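PDB 3DFZ: precorrin-2 dehydrogenase from Bacillus megaterium, which catalyses the NAD-dependent dehydrogenation of precorrin-2 to sirohydrochlorin, a precursor for both siroheme and anaerobic adenosylcobalamin biosynthesis. Local coordinates for residues I57-P62 with G75-K80. Numbering follows the deposited sequence.
Sequences ITVVAP and GQLRVK
Ile57-Val60 and Leu77-Lys80 pair as parallel neighbours at one edge of the five-stranded sheet in the Rossmann-type NAD-binding domain. Arg78 N bonds Ile57 O almost straight (177°), Val59 N takes Arg78 O at 2.7 Å, and Lys80 N returns to Val59 O. Past the strand end, Ala61 N reaches Lys80 O over a longer, more bent bond of 3.2 Å, and the chain runs on to Pro62, part of the probable NAD site. At the opposite end a water spans the gap, donating to Gln76 O and accepting from Ile57 N.

On one face, Arg78 bends at chi3 (80°) and lays its guanidinium over Thr58, whose CG2 sits 3.6 Å above the centre of the plane. A glycine in place of Thr58 takes that methyl away from the guanidinium, which is likely to be freer to swing. Next along, Val60 CG2 packs alongside Lys80 CB at 3.7 Å. On the other face Val59 CG2 meets Leu77 CD2 at 3.9 Å.

Helix 66-73 makes the crossover between the strands and covers Leu77 and Val79, while helix 41-50 lies against Ile57, Val59 and Leu77. Strand 33-37 pairs with the far side of 56-60.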
ATOM      1  N   ILE B  57      10.826  17.694   0.596  1.00  8.62           N
ATOM      2  CA  ILE B  57      11.051  17.160   1.948  1.00  8.73           C
ATOM      3  C   ILE B  57      11.645  18.194   2.912  1.00  9.07           C
ATOM      4  O   ILE B  57      12.664  18.829   2.611  1.00  9.61           O
ATOM      5  CB  ILE B  57      11.990  15.910   1.934  1.00  9.05           C
ATOM      6  CG1 ILE B  57      11.548  14.891   0.871  1.00  8.72           C
ATOM      7  CG2 ILE B  57      12.044  15.281   3.324  1.00  9.45           C
ATOM      8  CD1 ILE B  57      12.531  13.766   0.649  1.00  8.33           C
ATOM      9  N   THR B  58      10.992  18.381   4.051  1.00  9.43           N
ATOM     10  CA  THR B  58      11.557  19.164   5.149  1.00 10.05           C
ATOM     11  C   THR B  58      11.721  18.265   6.357  1.00 10.68           C
ATOM     12  O   THR B  58      10.777  17.610   6.747  1.00 10.87           O
ATOM     13  CB  THR B  58      10.693  20.380   5.510  1.00 10.15           C
ATOM     14  OG1 THR B  58      10.476  21.181   4.337  1.00 10.16           O
ATOM     15  CG2 THR B  58      11.384  21.238   6.593  1.00 10.68           C
ATOM     16  N   VAL B  59      12.932  18.222   6.918  1.00 11.40           N
ATOM     17  CA  VAL B  59      13.258  17.385   8.067  1.00 12.29           C
ATOM     18  C   VAL B  59      13.444  18.295   9.284  1.00 13.35           C
ATOM     19  O   VAL B  59      14.261  19.225   9.249  1.00 13.48           O
ATOM     20  CB  VAL B  59      14.569  16.573   7.829  1.00 12.78           C
ATOM     21  CG1 VAL B  59      14.878  15.664   9.019  1.00 13.83           C
ATOM     22  CG2 VAL B  59      14.510  15.771   6.543  1.00 11.82           C
ATOM     23  N   VAL B  60      12.668  18.048  10.343  1.00 14.20           N
ATOM     24  CA  VAL B  60      12.691  18.882  11.554  1.00 15.49           C
ATOM     25  C   VAL B  60      13.118  18.039  12.744  1.00 17.26           C
ATOM     26  O   VAL B  60      12.373  17.137  13.184  1.00 17.91           O
ATOM     27  CB  VAL B  60      11.330  19.593  11.852  1.00 15.45           C
ATOM     28  CG1 VAL B  60      11.490  20.624  12.973  1.00 16.25           C
ATOM     29  CG2 VAL B  60      10.853  20.310  10.644  1.00 14.49           C
ATOM     30  N   ALA B  61      14.337  18.308  13.214  1.00 18.38           N
ATOM     31  CA  ALA B  61      14.904  17.738  14.447  1.00 20.23           C
ATOM     32  C   ALA B  61      16.101  18.616  14.892  1.00 21.40           C
ATOM     33  O   ALA B  61      16.810  19.159  14.039  1.00 20.50           O
ATOM     34  CB  ALA B  61      15.342  16.315  14.221  1.00 20.33           C
ATOM     35  N   PRO B  62      16.329  18.763  16.228  1.00 23.56           N
ATOM     36  CA  PRO B  62      17.451  19.611  16.698  1.00 24.63           C
ATOM     37  C   PRO B  62      18.787  19.139  16.149  1.00 24.51           C
ATOM     38  O   PRO B  62      19.671  19.960  15.899  1.00 24.55           O
ATOM     39  CB  PRO B  62      17.402  19.474  18.227  1.00 27.10           C
ATOM     40  CG  PRO B  62      16.551  18.277  18.498  1.00 27.20           C
ATOM     41  CD  PRO B  62      15.580  18.177  17.356  1.00 24.80           C
ATOM     42  N   GLY B  75      21.154  18.730  -1.888  1.00 13.77           N
ATOM     43  CA  GLY B  75      19.971  19.522  -2.264  1.00 12.99           C
ATOM     44  C   GLY B  75      18.815  18.634  -2.680  1.00 12.72           C
ATOM     45  O   GLY B  75      18.274  18.773  -3.782  1.00 12.99           O
ATOM     46  N   GLN B  76      18.452  17.707  -1.796  1.00 12.47           N
ATOM     47  CA  GLN B  76      17.340  16.770  -2.041  1.00 12.15           C
ATOM     48  C   GLN B  76      16.259  16.976  -1.002  1.00 11.11           C
ATOM     49  O   GLN B  76      15.128  16.554  -1.173  1.00 10.86           O
ATOM     50  CB  GLN B  76      17.848  15.337  -1.987  1.00 12.76           C
ATOM     51  CG  GLN B  76      18.787  15.014  -3.129  1.00 14.65           C
ATOM     52  CD  GLN B  76      19.540  13.738  -2.904  1.00 16.24           C
ATOM     53  OE1 GLN B  76      20.427  13.664  -2.050  1.00 17.59           O
ATOM     54  NE2 GLN B  76      19.196  12.720  -3.664  1.00 17.41           N
ATOM     55  N   LEU B  77      16.636  17.618   0.094  1.00 10.71           N
ATOM     56  CA  LEU B  77      15.695  17.943   1.149  1.00 10.11           C
ATOM     57  C   LEU B  77      16.147  19.214   1.847  1.00  9.87           C
ATOM     58  O   LEU B  77      17.271  19.661   1.623  1.00 10.14           O
ATOM     59  CB  LEU B  77      15.545  16.779   2.136  1.00 10.21           C
ATOM     60  CG  LEU B  77      16.767  16.109   2.753  1.00 11.20           C
ATOM     61  CD1 LEU B  77      17.397  16.991   3.874  1.00 11.37           C
ATOM     62  CD2 LEU B  77      16.352  14.700   3.254  1.00 10.67           C
ATOM     63  N   ARG B  78      15.251  19.793   2.652  1.00  9.45           N
ATOM     64  CA  ARG B  78      15.576  20.875   3.581  1.00  9.95           C
ATOM     65  C   ARG B  78      15.538  20.426   5.063  1.00 10.57           C
ATOM     66  O   ARG B  78      14.666  19.653   5.477  1.00 10.56           O
ATOM     67  CB  ARG B  78      14.638  22.081   3.355  1.00  9.65           C
ATOM     68  CG  ARG B  78      14.639  23.088   4.504  1.00 10.50           C
ATOM     69  CD  ARG B  78      14.009  24.419   4.140  1.00 10.82           C
ATOM     70  NE  ARG B  78      12.554  24.404   4.181  1.00  9.58           N
ATOM     71  CZ  ARG B  78      11.823  24.632   5.269  1.00 10.60           C
ATOM     72  NH1 ARG B  78      12.413  24.870   6.434  1.00 11.16           N
ATOM     73  NH2 ARG B  78      10.491  24.612   5.192  1.00  9.22           N
ATOM     74  N   VAL B  79      16.484  20.930   5.848  1.00  3.95           N
ATOM     75  CA  VAL B  79      16.560  20.655   7.278  1.00  3.52           C
ATOM     76  C   VAL B  79      16.206  21.916   8.113  1.00  4.67           C
ATOM     77  O   VAL B  79      16.611  23.041   7.781  1.00  6.58           O
ATOM     78  CB  VAL B  79      17.975  20.118   7.685  1.00  6.17           C
ATOM     79  CG1 VAL B  79      18.025  19.768   9.169  1.00  5.92           C
ATOM     80  CG2 VAL B  79      18.346  18.890   6.875  1.00  7.70           C
ATOM     81  N   LYS B  80      15.414  21.699   9.161  1.00  4.93           N
ATOM     82  CA  LYS B  80      15.038  22.707  10.154  1.00  8.57           C
ATOM     83  C   LYS B  80      15.641  22.200  11.470  1.00 10.03           C
ATOM     84  O   LYS B  80      15.174  21.204  12.029  1.00  9.54           O
ATOM     85  CB  LYS B  80      13.509  22.806  10.201  1.00 10.04           C
ATOM     86  CG  LYS B  80      12.876  23.966  10.955  1.00 16.13           C
ATOM     87  CD  LYS B  80      11.823  24.606  10.007  1.00 19.57           C
ATOM     88  CE  LYS B  80      10.705  25.423  10.693  1.00 27.94           C
ATOM     89  NZ  LYS B  80      11.135  26.707  11.349  1.00 34.17           N
TER
HETATM   90  O   HOH W   1      12.855  17.731  -1.241  1.00 24.22           O